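Local coordinates for immune protein (Enterobacter cloacae, PDB 6D7Y), which binds the toxic C-terminal tip of the contact-dependent growth inhibition protein CdiA and probably neutralises it, protecting the cell that makes it, at residues B[14-24]-B[85-96]. Sequence-based numbering, arbitrary orientation.
Sequences TSRLFFLLKEI and LRVLKYEGGVDV
Asp95 OD1 is gripped twice on the face of the hairpin turned from helix 17-24: Tyr90 OH donates to it at 2.8 Å, arriving 41° out of the carboxylate plane, and Gly11 N supplies a second hydrogen bond. The residues flanking Asp95, Val94 and Val96, point the opposite way and receive the helix, which runs almost parallel to strand 93-96 (4°, the segment axes approaching to 10.7 Å) and antiparallel to strand 85-90. Val96 is the hub. Its CG2 meets Leu17 CD1 at 3.8 Å and, tip to tip, Leu20 CD2 at 4.0 Å; its CG1 lies 3.7 Å from Ile24 CD1, the two side chains sliding past each other in opposite directions. The first side-chain bond of Leu21 points along the interface rather than at the hairpin, but with CG anti to the carbonyl carbon (chi1 -67°) CD2 comes inward to Val87 CG2 at 3.8 Å, with Leu85 CD2 close by. At the exposed margin, the side chains of Thr14 and Val94 cross at about a right angle, CG2 to CG2 3.7 Å. Helix 50-58 extends this core, Ile53 touching both Leu17 and Leu21, while Phe9 of strand 3-10 reaches Ile24 and Val96. The contact thus packs an α-helix on one face of the antiparallel sheet. With no hydrogen bond across it, cohesion rests on the burial of branched aliphatic groups, and the fit depends on methyl shape, not on directional polar bonds.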
loop_
_atom_site.group_PDB
_atom_site.type_symbol
_atom_site.label_atom_id
_atom_site.label_comp_id
_atom_site.label_asym_id
_atom_site.label_seq_id
_atom_site.Cartn_x
_atom_site.Cartn_y
_atom_site.Cartn_z
ATOM N N THR B 14 -2.732 -13.325 5.039
ATOM C CA THR B 14 -1.332 -13.430 5.511
ATOM C C THR B 14 -0.483 -14.482 4.810
ATOM O O THR B 14 0.737 -14.369 4.818
ATOM C CB THR B 14 -1.216 -13.588 7.046
ATOM O OG1 THR B 14 -1.779 -14.836 7.462
ATOM C CG2 THR B 14 -1.912 -12.412 7.765
ATOM N N SER B 15 -1.127 -15.491 4.213
ATOM C CA SER B 15 -0.412 -16.522 3.441
ATOM C C SER B 15 0.027 -15.992 2.065
ATOM O O SER B 15 0.905 -16.578 1.440
ATOM C CB SER B 15 -1.279 -17.772 3.230
ATOM O OG SER B 15 -1.561 -18.428 4.454
ATOM N N ARG B 16 -0.601 -14.903 1.604
ATOM C CA ARG B 16 -0.318 -14.294 0.293
ATOM C C ARG B 16 0.466 -12.982 0.412
ATOM O O ARG B 16 0.842 -12.401 -0.602
ATOM C CB ARG B 16 -1.633 -13.961 -0.427
ATOM C CG ARG B 16 -2.653 -15.093 -0.527
ATOM C CD ARG B 16 -2.307 -16.200 -1.507
ATOM N NE ARG B 16 -2.376 -15.759 -2.908
ATOM C CZ ARG B 16 -1.337 -15.526 -3.717
ATOM N NH1 ARG B 16 -1.564 -15.127 -4.965
ATOM N NH2 ARG B 16 -0.077 -15.711 -3.319
ATOM N N LEU B 17 0.675 -12.513 1.644
ATOM C CA LEU B 17 1.388 -11.250 1.907
ATOM C C LEU B 17 2.710 -11.073 1.151
ATOM O O LEU B 17 2.893 -10.083 0.456
ATOM C CB LEU B 17 1.614 -11.093 3.412
ATOM C CG LEU B 17 2.347 -9.843 3.901
ATOM C CD1 LEU B 17 1.705 -8.575 3.357
ATOM C CD2 LEU B 17 2.373 -9.849 5.422
ATOM N N PHE B 18 3.643 -12.003 1.310
ATOM C CA PHE B 18 4.920 -11.914 0.583
ATOM C C PHE B 18 4.723 -11.701 -0.923
ATOM O O PHE B 18 5.360 -10.854 -1.527
ATOM C CB PHE B 18 5.770 -13.172 0.794
ATOM C CG PHE B 18 6.974 -13.241 -0.120
ATOM C CD1 PHE B 18 8.142 -12.541 0.182
ATOM C CD2 PHE B 18 6.930 -13.981 -1.292
ATOM C CE1 PHE B 18 9.244 -12.595 -0.666
ATOM C CE2 PHE B 18 8.024 -14.035 -2.145
ATOM C CZ PHE B 18 9.187 -13.347 -1.829
ATOM N N PHE B 19 3.828 -12.478 -1.522
ATOM C CA PHE B 19 3.591 -12.392 -2.965
ATOM C C PHE B 19 2.910 -11.082 -3.367
ATOM O O PHE B 19 3.161 -10.548 -4.454
ATOM C CB PHE B 19 2.875 -13.666 -3.422
ATOM C CG PHE B 19 3.650 -14.915 -3.069
ATOM C CD1 PHE B 19 4.746 -15.305 -3.836
ATOM C CD2 PHE B 19 3.330 -15.664 -1.929
ATOM C CE1 PHE B 19 5.492 -16.421 -3.492
ATOM C CE2 PHE B 19 4.067 -16.792 -1.587
ATOM C CZ PHE B 19 5.154 -17.169 -2.368
ATOM N N LEU B 20 2.069 -10.553 -2.481
ATOM C CA LEU B 20 1.456 -9.252 -2.727
ATOM C C LEU B 20 2.582 -8.215 -2.720
ATOM O O LEU B 20 2.680 -7.395 -3.619
ATOM C CB LEU B 20 0.429 -8.901 -1.648
ATOM C CG LEU B 20 -0.211 -7.504 -1.727
ATOM C CD1 LEU B 20 -0.944 -7.299 -3.036
ATOM C CD2 LEU B 20 -1.159 -7.301 -0.560
ATOM N N LEU B 21 3.456 -8.297 -1.721
ATOM C CA LEU B 21 4.559 -7.337 -1.615
ATOM C C LEU B 21 5.481 -7.405 -2.827
ATOM O O LEU B 21 5.893 -6.364 -3.321
ATOM C CB LEU B 21 5.309 -7.480 -0.286
ATOM C CG LEU B 21 4.486 -7.090 0.964
ATOM C CD1 LEU B 21 5.202 -7.529 2.232
ATOM C CD2 LEU B 21 4.143 -5.603 1.022
ATOM N N LYS B 22 5.778 -8.614 -3.323
ATOM C CA LYS B 22 6.623 -8.778 -4.525
ATOM C C LYS B 22 5.919 -8.190 -5.739
ATOM O O LYS B 22 6.552 -7.595 -6.594
ATOM C CB LYS B 22 6.968 -10.259 -4.785
ATOM C CG LYS B 22 7.861 -10.920 -3.741
ATOM C CD LYS B 22 9.228 -10.263 -3.599
ATOM C CE LYS B 22 10.076 -10.345 -4.863
ATOM N NZ LYS B 22 11.374 -9.630 -4.666
ATOM N N GLU B 23 4.606 -8.381 -5.803
ATOM C CA GLU B 23 3.766 -7.835 -6.873
ATOM C C GLU B 23 3.866 -6.299 -6.897
ATOM O O GLU B 23 4.106 -5.696 -7.948
ATOM C CB GLU B 23 2.315 -8.319 -6.660
ATOM C CG GLU B 23 1.219 -7.554 -7.388
ATOM C CD GLU B 23 1.394 -7.519 -8.889
ATOM O OE1 GLU B 23 2.052 -8.426 -9.441
ATOM O OE2 GLU B 23 0.842 -6.592 -9.528
ATOM N N ILE B 24 3.693 -5.679 -5.727
ATOM C CA ILE B 24 3.816 -4.229 -5.598
ATOM C C ILE B 24 5.270 -3.799 -5.874
ATOM O O ILE B 24 5.490 -2.843 -6.605
ATOM C CB ILE B 24 3.394 -3.747 -4.197
ATOM C CG1 ILE B 24 1.928 -4.117 -3.912
ATOM C CG2 ILE B 24 3.563 -2.233 -4.070
ATOM C CD1 ILE B 24 1.498 -3.790 -2.495
ATOM N N LEU B 85 5.457 2.785 1.496
ATOM C CA LEU B 85 4.722 1.531 1.611
ATOM C C LEU B 85 4.685 1.199 3.077
ATOM O O LEU B 85 5.752 1.167 3.732
ATOM C CB LEU B 85 5.454 0.435 0.876
ATOM C CG LEU B 85 4.869 -0.975 0.917
ATOM C CD1 LEU B 85 3.560 -0.997 0.178
ATOM C CD2 LEU B 85 5.860 -1.948 0.308
ATOM N N ARG B 86 3.485 0.920 3.601
ATOM C CA ARG B 86 3.312 0.615 5.010
ATOM C C ARG B 86 2.698 -0.776 5.145
ATOM O O ARG B 86 1.744 -1.088 4.442
ATOM C CB ARG B 86 2.363 1.624 5.651
ATOM C CG ARG B 86 2.816 3.051 5.517
ATOM C CD ARG B 86 1.892 4.066 6.173
ATOM N NE ARG B 86 1.999 4.135 7.638
ATOM C CZ ARG B 86 1.060 3.814 8.538
ATOM N NH1 ARG B 86 -0.163 3.408 8.200
ATOM N NH2 ARG B 86 1.348 3.950 9.828
ATOM N N VAL B 87 3.269 -1.594 6.024
ATOM C CA VAL B 87 2.760 -2.936 6.269
ATOM C C VAL B 87 2.555 -2.998 7.762
ATOM O O VAL B 87 3.487 -2.771 8.525
ATOM C CB VAL B 87 3.745 -4.004 5.802
ATOM C CG1 VAL B 87 3.108 -5.389 5.939
ATOM C CG2 VAL B 87 4.184 -3.741 4.366
ATOM N N LEU B 88 1.342 -3.326 8.201
ATOM C CA LEU B 88 1.075 -3.339 9.625
ATOM C C LEU B 88 0.236 -4.507 10.050
ATOM O O LEU B 88 -0.686 -4.868 9.349
ATOM C CB LEU B 88 0.398 -2.023 10.041
ATOM C CG LEU B 88 -0.873 -1.509 9.370
ATOM C CD1 LEU B 88 -2.130 -2.197 9.840
ATOM C CD2 LEU B 88 -1.068 -0.033 9.683
ATOM N N LYS B 89 0.579 -5.108 11.186
ATOM C CA LYS B 89 -0.231 -6.211 11.697
ATOM C C LYS B 89 -0.777 -5.728 13.043
ATOM O O LYS B 89 -0.048 -5.150 13.853
ATOM C CB LYS B 89 0.512 -7.568 11.787
ATOM C CG LYS B 89 1.167 -7.915 13.111
ATOM C CD LYS B 89 1.414 -9.415 13.214
ATOM C CE LYS B 89 1.732 -9.803 14.644
ATOM N NZ LYS B 89 1.666 -11.269 14.850
ATOM N N TYR B 90 -2.072 -5.953 13.244
ATOM C CA TYR B 90 -2.806 -5.536 14.438
ATOM C C TYR B 90 -3.779 -6.657 14.793
ATOM O O TYR B 90 -3.879 -7.638 14.053
ATOM C CB TYR B 90 -3.566 -4.223 14.168
ATOM C CG TYR B 90 -4.466 -4.287 12.965
ATOM C CD1 TYR B 90 -3.932 -4.179 11.697
ATOM C CD2 TYR B 90 -5.860 -4.434 13.087
ATOM C CE1 TYR B 90 -4.729 -4.241 10.564
ATOM C CE2 TYR B 90 -6.678 -4.493 11.957
ATOM C CZ TYR B 90 -6.093 -4.405 10.691
ATOM O OH TYR B 90 -6.836 -4.462 9.527
ATOM N N GLU B 91 -4.517 -6.491 15.893
ATOM C CA GLU B 91 -5.459 -7.534 16.363
ATOM C C GLU B 91 -6.410 -8.060 15.273
ATOM O O GLU B 91 -6.695 -9.257 15.220
ATOM C CB GLU B 91 -6.261 -7.039 17.580
ATOM C CG GLU B 91 -7.132 -8.113 18.242
ATOM C CD GLU B 91 -7.844 -7.628 19.496
ATOM O OE1 GLU B 91 -7.692 -6.438 19.859
ATOM O OE2 GLU B 91 -8.563 -8.439 20.116
ATOM N N GLY B 92 -6.912 -7.167 14.432
ATOM C CA GLY B 92 -7.816 -7.568 13.351
ATOM C C GLY B 92 -7.200 -8.169 12.090
ATOM O O GLY B 92 -7.930 -8.694 11.252
ATOM N N GLY B 93 -5.876 -8.086 11.931
ATOM C CA GLY B 93 -5.228 -8.646 10.742
ATOM C C GLY B 93 -4.042 -7.844 10.227
ATOM O O GLY B 93 -3.306 -7.250 11.014
ATOM N N VAL B 94 -3.890 -7.806 8.900
ATOM C CA VAL B 94 -2.787 -7.117 8.237
ATOM C C VAL B 94 -3.268 -6.208 7.091
ATOM O O VAL B 94 -4.126 -6.591 6.299
ATOM C CB VAL B 94 -1.777 -8.137 7.668
ATOM C CG1 VAL B 94 -0.662 -7.440 6.886
ATOM C CG2 VAL B 94 -1.189 -8.978 8.791
ATOM N N ASP B 95 -2.701 -5.000 7.022
ATOM C CA ASP B 95 -3.010 -4.048 5.960
ATOM C C ASP B 95 -1.698 -3.676 5.253
ATOM O O ASP B 95 -0.630 -3.694 5.864
ATOM C CB ASP B 95 -3.579 -2.731 6.497
ATOM C CG ASP B 95 -4.974 -2.831 7.044
ATOM O OD1 ASP B 95 -5.583 -3.921 7.130
ATOM O OD2 ASP B 95 -5.483 -1.751 7.403
ATOM N N VAL B 96 -1.806 -3.342 3.973
ATOM C CA VAL B 96 -0.690 -2.885 3.160
ATOM C C VAL B 96 -1.161 -1.546 2.607
ATOM O O VAL B 96 -2.208 -1.468 1.987
ATOM C CB VAL B 96 -0.352 -3.875 2.038
ATOM C CG1 VAL B 96 0.715 -3.309 1.124
ATOM C CG2 VAL B 96 0.078 -5.223 2.630
#